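Local atomic coordinates of methyltransferase-like protein (Saccharopolyspora spinosa, PDB entry 4PNE), a protein that catalyses a [4+2] cycloaddition in spinosyn biosynthesis as a standalone cyclase built on an S-adenosylmethionine-dependent methyltransferase-like fold. Residues R87-G92 against R112-Q117; M152-P157 against L184-P189; A166-L171 against G194-V199. All coordinates share one frame; numbering follows the deposited sequence.

Contact 1. Residues R87-G92 against R112-Q117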
# COMPACT_ATOMS: atom_id res chain seq x y z
N ARG A 87 12.04 -7.19 5.88
CA ARG A 87 12.27 -8.00 4.69
C ARG A 87 12.93 -7.21 3.57
O ARG A 87 13.40 -7.80 2.59
CB ARG A 87 10.95 -8.60 4.20
CG ARG A 87 10.38 -9.69 5.09
CD ARG A 87 8.85 -9.74 4.97
NE ARG A 87 8.24 -10.78 5.80
CZ ARG A 87 8.27 -10.81 7.13
NH1 ARG A 87 8.93 -9.88 7.83
NH2 ARG A 87 7.67 -11.80 7.78
N THR A 88 13.01 -5.88 3.72
CA THR A 88 13.38 -5.02 2.61
C THR A 88 14.49 -4.02 2.93
O THR A 88 15.18 -3.58 2.02
CB THR A 88 12.17 -4.23 2.08
OG1 THR A 88 11.63 -3.42 3.14
CG2 THR A 88 11.14 -5.16 1.57
N VAL A 89 14.68 -3.68 4.20
CA VAL A 89 15.69 -2.69 4.57
C VAL A 89 16.81 -3.50 5.19
O VAL A 89 16.76 -3.87 6.35
CB VAL A 89 15.15 -1.63 5.54
CG1 VAL A 89 16.24 -0.66 5.98
CG2 VAL A 89 13.99 -0.86 4.89
N LEU A 90 17.83 -3.79 4.39
CA LEU A 90 18.80 -4.79 4.77
C LEU A 90 20.07 -4.17 5.36
O LEU A 90 20.91 -4.89 5.90
CB LEU A 90 19.14 -5.66 3.56
CG LEU A 90 17.96 -6.31 2.82
CD1 LEU A 90 18.49 -7.15 1.68
CD2 LEU A 90 17.07 -7.12 3.74
N ASP A 91 20.18 -2.85 5.28
CA ASP A 91 21.34 -2.16 5.82
C ASP A 91 21.02 -0.69 5.99
O ASP A 91 20.02 -0.23 5.47
CB ASP A 91 22.54 -2.34 4.88
CG ASP A 91 23.86 -2.29 5.60
OD1 ASP A 91 23.93 -1.74 6.73
OD2 ASP A 91 24.83 -2.83 5.02
N GLY A 92 21.87 0.05 6.71
CA GLY A 92 21.80 1.50 6.67
C GLY A 92 22.35 1.98 5.33
O GLY A 92 23.10 1.27 4.66
N ARG A 112 12.38 6.84 11.12
CA ARG A 112 12.76 7.29 12.46
C ARG A 112 14.01 6.55 12.97
O ARG A 112 14.88 7.16 13.59
CB ARG A 112 11.59 7.12 13.44
CG ARG A 112 11.78 7.85 14.75
CD ARG A 112 10.83 7.35 15.83
NE ARG A 112 11.13 5.97 16.21
CZ ARG A 112 10.40 5.25 17.06
NH1 ARG A 112 9.31 5.77 17.61
NH2 ARG A 112 10.77 4.01 17.34
N ASP A 113 14.09 5.25 12.68
CA ASP A 113 15.08 4.35 13.30
C ASP A 113 16.06 3.76 12.29
O ASP A 113 16.91 2.93 12.64
CB ASP A 113 14.37 3.20 14.02
CG ASP A 113 13.47 3.67 15.14
OD1 ASP A 113 13.79 4.71 15.77
OD2 ASP A 113 12.45 3.00 15.41
N ASN A 114 15.98 4.21 11.05
CA ASN A 114 16.88 3.72 9.99
C ASN A 114 17.48 4.88 9.21
O ASN A 114 16.75 5.70 8.64
CB ASN A 114 16.13 2.78 9.04
CG ASN A 114 15.68 1.50 9.72
OD1 ASN A 114 16.41 0.53 9.74
ND2 ASN A 114 14.46 1.50 10.26
N ALA A 115 18.81 4.96 9.20
CA ALA A 115 19.50 5.99 8.44
C ALA A 115 19.58 5.60 6.97
O ALA A 115 20.62 5.15 6.45
CB ALA A 115 20.88 6.23 9.00
N ILE A 116 18.44 5.76 6.30
CA ILE A 116 18.28 5.48 4.88
C ILE A 116 17.61 6.65 4.22
O ILE A 116 17.21 7.61 4.88
CB ILE A 116 17.43 4.19 4.64
CG1 ILE A 116 15.99 4.36 5.15
CG2 ILE A 116 18.07 3.04 5.34
CD1 ILE A 116 15.12 3.14 4.90
N GLN A 117 17.52 6.58 2.89
CA GLN A 117 16.85 7.60 2.11
C GLN A 117 15.64 6.97 1.42
O GLN A 117 15.78 6.00 0.66
CB GLN A 117 17.79 8.23 1.08
CG GLN A 117 18.75 9.27 1.67
CD GLN A 117 20.00 8.64 2.25
OE1 GLN A 117 20.94 8.35 1.53
NE2 GLN A 117 20.02 8.42 3.57
O HOH W 1 18.90 0.71 8.31

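Contact 2. Residues M152-P157 against L184-P189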
# COMPACT_ATOMS: atom_id res chain seq x y z
N MET A 152 3.66 4.00 -13.10
CA MET A 152 3.68 3.37 -14.42
C MET A 152 4.67 4.08 -15.34
O MET A 152 4.95 3.59 -16.45
CB MET A 152 2.28 3.35 -15.02
CG MET A 152 1.41 2.32 -14.31
SD MET A 152 -0.30 2.25 -14.84
CE MET A 152 -0.94 3.70 -14.01
N SER A 153 5.22 5.21 -14.86
CA SER A 153 6.26 5.93 -15.60
C SER A 153 7.20 6.68 -14.67
O SER A 153 7.04 7.86 -14.42
CB SER A 153 5.63 6.91 -16.57
OG SER A 153 6.66 7.48 -17.36
N LEU A 154 8.24 6.00 -14.22
CA LEU A 154 9.11 6.54 -13.20
C LEU A 154 10.18 7.42 -13.82
O LEU A 154 10.77 7.03 -14.82
CB LEU A 154 9.76 5.41 -12.42
CG LEU A 154 8.82 4.52 -11.61
CD1 LEU A 154 9.65 3.39 -10.98
CD2 LEU A 154 8.09 5.29 -10.55
N PRO A 155 10.45 8.59 -13.20
CA PRO A 155 11.45 9.51 -13.78
C PRO A 155 12.89 9.08 -13.51
O PRO A 155 13.83 9.69 -14.03
CB PRO A 155 11.13 10.82 -13.08
CG PRO A 155 10.60 10.41 -11.75
CD PRO A 155 9.76 9.19 -12.04
N TYR A 156 13.08 8.02 -12.74
CA TYR A 156 14.38 7.68 -12.21
C TYR A 156 15.20 6.88 -13.21
O TYR A 156 14.63 6.16 -14.04
CB TYR A 156 14.21 6.89 -10.91
CG TYR A 156 13.22 7.56 -10.00
CD1 TYR A 156 13.50 8.78 -9.44
CD2 TYR A 156 11.99 6.97 -9.74
CE1 TYR A 156 12.58 9.42 -8.63
CE2 TYR A 156 11.07 7.58 -8.94
CZ TYR A 156 11.36 8.81 -8.39
OH TYR A 156 10.45 9.44 -7.59
N PRO A 157 16.52 6.99 -13.14
CA PRO A 157 17.38 6.18 -14.00
C PRO A 157 17.31 4.71 -13.64
O PRO A 157 16.91 4.35 -12.51
CB PRO A 157 18.78 6.75 -13.75
CG PRO A 157 18.71 7.50 -12.48
CD PRO A 157 17.29 7.84 -12.21
N LEU A 184 11.19 -2.89 -11.47
CA LEU A 184 12.33 -3.74 -11.79
C LEU A 184 13.43 -2.92 -12.44
O LEU A 184 14.60 -3.09 -12.11
CB LEU A 184 11.91 -4.88 -12.70
CG LEU A 184 13.00 -5.92 -12.98
CD1 LEU A 184 13.22 -6.80 -11.79
CD2 LEU A 184 12.57 -6.79 -14.16
N ARG A 185 13.05 -2.04 -13.37
CA ARG A 185 14.01 -1.21 -14.08
C ARG A 185 14.83 -0.34 -13.12
O ARG A 185 16.07 -0.27 -13.23
CB ARG A 185 13.30 -0.29 -15.09
CG ARG A 185 14.27 0.55 -15.96
CD ARG A 185 13.55 1.40 -17.00
NE ARG A 185 12.69 2.42 -16.38
CZ ARG A 185 13.15 3.52 -15.78
NH1 ARG A 185 14.46 3.76 -15.74
NH2 ARG A 185 12.29 4.39 -15.25
N VAL A 186 14.16 0.35 -12.20
CA VAL A 186 14.86 1.32 -11.35
C VAL A 186 15.51 0.68 -10.11
O VAL A 186 16.31 1.32 -9.45
CB VAL A 186 13.93 2.48 -10.90
CG1 VAL A 186 13.29 3.16 -12.09
CG2 VAL A 186 12.85 1.97 -9.94
N LEU A 187 15.20 -0.58 -9.79
CA LEU A 187 15.97 -1.30 -8.78
C LEU A 187 17.35 -1.62 -9.32
O LEU A 187 17.50 -1.88 -10.52
CB LEU A 187 15.30 -2.62 -8.38
CG LEU A 187 14.12 -2.53 -7.43
CD1 LEU A 187 13.43 -3.86 -7.36
CD2 LEU A 187 14.59 -2.14 -6.05
N LYS A 188 18.33 -1.62 -8.43
CA LYS A 188 19.67 -2.10 -8.73
C LYS A 188 19.64 -3.61 -8.82
O LYS A 188 18.75 -4.25 -8.26
CB LYS A 188 20.64 -1.62 -7.64
CG LYS A 188 20.79 -0.13 -7.60
CD LYS A 188 21.56 0.34 -6.37
CE LYS A 188 21.66 1.85 -6.35
NZ LYS A 188 22.17 2.32 -5.03
N PRO A 189 20.61 -4.22 -9.52
CA PRO A 189 20.67 -5.68 -9.48
C PRO A 189 20.77 -6.19 -8.05
O PRO A 189 21.55 -5.65 -7.24
CB PRO A 189 21.94 -6.01 -10.27
CG PRO A 189 22.14 -4.83 -11.16
CD PRO A 189 21.64 -3.63 -10.39

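Contact 3. Residues A166-L171 against G194-V199. With SAH (S-adenosyl-L-homocysteine), chain C.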
# COMPACT_ATOMS: atom_id res chain seq x y z
N ALA A 166 5.72 -1.83 -2.25
CA ALA A 166 4.41 -1.53 -2.82
C ALA A 166 3.41 -2.14 -1.86
O ALA A 166 3.02 -3.30 -2.01
CB ALA A 166 4.24 -2.08 -4.23
N MET A 167 3.08 -1.36 -0.83
CA MET A 167 2.13 -1.77 0.20
C MET A 167 0.76 -1.29 -0.20
O MET A 167 0.46 -0.12 -0.05
CB MET A 167 2.57 -1.22 1.55
CG MET A 167 3.70 -1.98 2.21
SD MET A 167 3.96 -1.52 3.97
CE MET A 167 5.05 -0.15 3.65
N GLN A 168 0.01 -2.23 -0.79
CA GLN A 168 -1.35 -2.05 -1.29
C GLN A 168 -1.48 -0.92 -2.32
O GLN A 168 -2.40 -0.10 -2.29
CB GLN A 168 -2.34 -1.84 -0.14
CG GLN A 168 -2.67 -3.10 0.57
CD GLN A 168 -3.58 -2.87 1.77
OE1 GLN A 168 -3.24 -3.26 2.89
NE2 GLN A 168 -4.68 -2.17 1.56
N SER A 169 -0.52 -0.86 -3.23
CA SER A 169 -0.59 0.12 -4.32
C SER A 169 -0.73 -0.48 -5.72
O SER A 169 -1.38 0.11 -6.57
CB SER A 169 0.63 1.03 -4.26
OG SER A 169 1.79 0.27 -4.44
N LEU A 170 -0.15 -1.66 -5.98
CA LEU A 170 -0.14 -2.17 -7.35
C LEU A 170 -1.54 -2.43 -7.90
O LEU A 170 -1.80 -2.20 -9.07
CB LEU A 170 0.69 -3.46 -7.43
CG LEU A 170 2.19 -3.32 -7.18
CD1 LEU A 170 2.87 -4.65 -7.21
CD2 LEU A 170 2.80 -2.41 -8.23
N LEU A 171 -2.45 -2.91 -7.07
CA LEU A 171 -3.75 -3.27 -7.61
C LEU A 171 -4.63 -2.05 -7.89
O LEU A 171 -5.64 -2.16 -8.57
CB LEU A 171 -4.46 -4.24 -6.67
CG LEU A 171 -3.87 -5.65 -6.63
CD1 LEU A 171 -4.75 -6.54 -5.78
CD2 LEU A 171 -3.75 -6.28 -8.02
N GLY A 194 9.32 -5.39 -1.72
CA GLY A 194 8.34 -5.96 -0.82
C GLY A 194 6.97 -5.48 -1.20
O GLY A 194 6.76 -4.27 -1.29
N VAL A 195 6.06 -6.41 -1.43
CA VAL A 195 4.69 -6.15 -1.82
C VAL A 195 3.69 -6.68 -0.82
O VAL A 195 3.80 -7.83 -0.38
CB VAL A 195 4.37 -6.81 -3.19
CG1 VAL A 195 2.90 -6.69 -3.61
CG2 VAL A 195 5.35 -6.34 -4.28
N THR A 196 2.70 -5.86 -0.45
CA THR A 196 1.56 -6.40 0.27
C THR A 196 0.30 -6.08 -0.47
O THR A 196 0.19 -5.06 -1.19
CB THR A 196 1.47 -5.93 1.71
OG1 THR A 196 1.09 -4.55 1.77
CG2 THR A 196 2.79 -6.12 2.44
N GLU A 197 -0.67 -6.97 -0.32
CA GLU A 197 -1.90 -6.73 -1.02
C GLU A 197 -3.05 -7.48 -0.41
O GLU A 197 -2.89 -8.59 0.17
CB GLU A 197 -1.73 -7.10 -2.49
CG GLU A 197 -2.74 -6.47 -3.39
CD GLU A 197 -2.88 -4.96 -3.19
OE1 GLU A 197 -2.07 -4.23 -3.81
OE2 GLU A 197 -3.82 -4.56 -2.47
N VAL A 198 -4.22 -6.85 -0.51
CA VAL A 198 -5.51 -7.51 -0.32
C VAL A 198 -5.83 -8.35 -1.54
O VAL A 198 -5.84 -7.83 -2.66
CB VAL A 198 -6.65 -6.47 -0.08
CG1 VAL A 198 -8.00 -7.14 0.05
CG2 VAL A 198 -6.34 -5.62 1.15
N VAL A 199 -6.06 -9.64 -1.33
CA VAL A 199 -6.30 -10.60 -2.42
C VAL A 199 -7.59 -11.39 -2.21
O VAL A 199 -8.14 -11.42 -1.13
CB VAL A 199 -5.14 -11.60 -2.58
CG1 VAL A 199 -3.87 -10.88 -3.01
CG2 VAL A 199 -4.89 -12.38 -1.29
N SAH C . 1.61 2.39 0.94
CA SAH C . 0.75 3.32 1.68
CB SAH C . -0.54 3.69 0.95
CG SAH C . -1.35 2.59 0.31
SD SAH C . -2.91 3.23 -0.32
C SAH C . 0.44 2.75 3.03
O SAH C . -0.01 3.47 3.90
OXT SAH C . 0.72 1.57 3.27
C5' SAH C . -2.49 3.19 -2.08
C4' SAH C . -1.48 4.25 -2.50
O4' SAH C . -1.05 3.99 -3.83
C3' SAH C . -2.04 5.66 -2.52
O3' SAH C . -1.06 6.47 -1.89
C2' SAH C . -2.18 5.98 -4.00
O2' SAH C . -2.13 7.36 -4.38
C1' SAH C . -1.02 5.18 -4.58
N9 SAH C . -1.15 4.95 -6.03
C8 SAH C . -2.20 4.47 -6.75
N7 SAH C . -1.89 4.47 -8.07
C5 SAH C . -0.64 4.96 -8.19
C6 SAH C . 0.18 5.20 -9.27
N6 SAH C . -0.21 4.92 -10.51
N1 SAH C . 1.42 5.69 -9.07
C2 SAH C . 1.88 5.97 -7.80
N3 SAH C . 1.06 5.79 -6.72
C4 SAH C . -0.17 5.26 -6.92
O HOH W 2 0.88 -3.41 -3.95
O HOH W 3 -5.71 -2.40 -1.20

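Contact 1. Residues R87-G92 against R112-Q117
V89 and I116 meet tip to tip: V89 CG1 lies 4.1 Å from I116 CD1, and the CG2 branch of V89 is hardly farther from the same methyl. The valine holds CG1 anti to the backbone N (chi1 177°), which lets both of its methyls face the isoleucine end. I116 has CG1 between its own N and carbonyl carbon (chi1 65°), with the chain then extended to CD1. Its other branch, CG2, packs against the backbone of the partner segment, 3.8 Å from D91 O and 4.2 Å from G92 CA. N114 crosses V89 obliquely, its OD1 3.9 Å from V89 CG1. That oxygen also accepts a hydrogen bond from a water at 2.9 Å, and the water makes a second, weak bond to D91 O, so a polar bridge runs beside the small apolar contact. N114 ND2 is engaged by V110 O, which fixes the amide from its other end. With 177 Å² buried in all, this is a modest surface contact away from the ligand. It joins the turns that follow helix 73-88 and helix 105-113, leading into strands 95-99 and 117-122; backbone bonds of A115 to G93 and of Q117 to V94 and L96 begin the pairing of those strands.

Contact 2. Residues M152-P157 against L184-P189
The guanidinium of R185 presents its edge to the backbone of 152-157 and one face to the side chain next to it in sequence: V186 CG1 sits 3.4 Å above that plane, offset toward the rim. At the edge lies Y156 O, only 6° out of the guanidinium plane, and it is gripped end-on by two nitrogens, NH1 at 2.9 Å and NH2 at 3.2 Å. Both donors also lie in the carbonyl plane of Y156. L154 O is close to this edge too, 3.1 Å from R185 NH2. The arginine reaches there because its chain, extended through chi2, bends at chi3 (64°). The Y156 ring turns away from the partner segment; P155 CG stands 3.7 Å above the centre of one ring face, and F161 meets the ring edge-to-face. Y156 CB instead packs on V186 CG1 at 4.0 Å. L154 and V186 cross at about a right angle, with L154 CD1 3.7 Å from V186 CG2, and both side chains also touch L97 of the sheet. E182 also accepts from L154 N. The cation has two carboxylate partners, E182 at NE and D158 at NH1, while NH1 and NH2 also grip a neutral carbonyl, an environment that would be expected to favour its charge and that ties the loop to the end of helix 176-186.

Contact 3. Residues A166-L171 against G194-V199
The carboxyl end of strand 161-167, where the methyltransferase-like fold forms its S-adenosyl-L-homocysteine pocket, pairs in parallel with strand 191-200. Three backbone bonds fix the register: A166 N to G194 O (2.8 Å), T196 N to A166 O (3.0 Å) and Q168 N to T196 O (2.9 Å). M167, the last residue of the strand, accepts a hydrogen bond at its O from SAH N at 2.9 Å; from Q168 on the chain leaves the sheet. E197 has CG anti to the backbone N (chi1 -160°) and bends at chi2 (50°), reaching across to the turn with OE1 3.4 Å from Q168 CA and OE2 3.6 Å from Q168 CG. One water accepts from L170 N and lies within bonding distance of A166 O and E197 OE1, with too few protons for every acceptor around it; E197 OE2 takes V198 N and a second water, which accepts from Q168 NE2. The Q168 amide is inclined 66° to the carboxylate, and Q168 OE1 is held by Y292 OH and H62 N. T196 OG1, 3.4 Å from M167 CA, likewise bonds to Y292. L170 CD1 packs on V195 CG1 at 4.1 Å. Strand 191-200 lies between 161-167 and the antiparallel strand 290-298, while V84 of helix 73-88 touches M167 and T196.

Overall arrangement
Along the chain contact 1 closes first; the segments of contacts 2 and 3 then alternate, linked by strand 161-167, helix 176-186 and strand 191-200. The three centres lie 18 to 20 Å apart. Contact 3 is about 5 Å from the centre of the chain, contacts 1 and 2 about 18 Å. Contact 1 touches contact 3 where T88 CG2 packs on G194 N; the nearest atoms of contacts 1 and 2 are about 8 Å apart. Contact 1 joins turns leading into strands 95-99 and 117-122, contact 2 the loop before strand 161-167 to the end of helix 176-186. Contact 3 thus directly lines the S-adenosyl-L-homocysteine pocket, contact 2 borders it through M152, and contact 1 lies away from it.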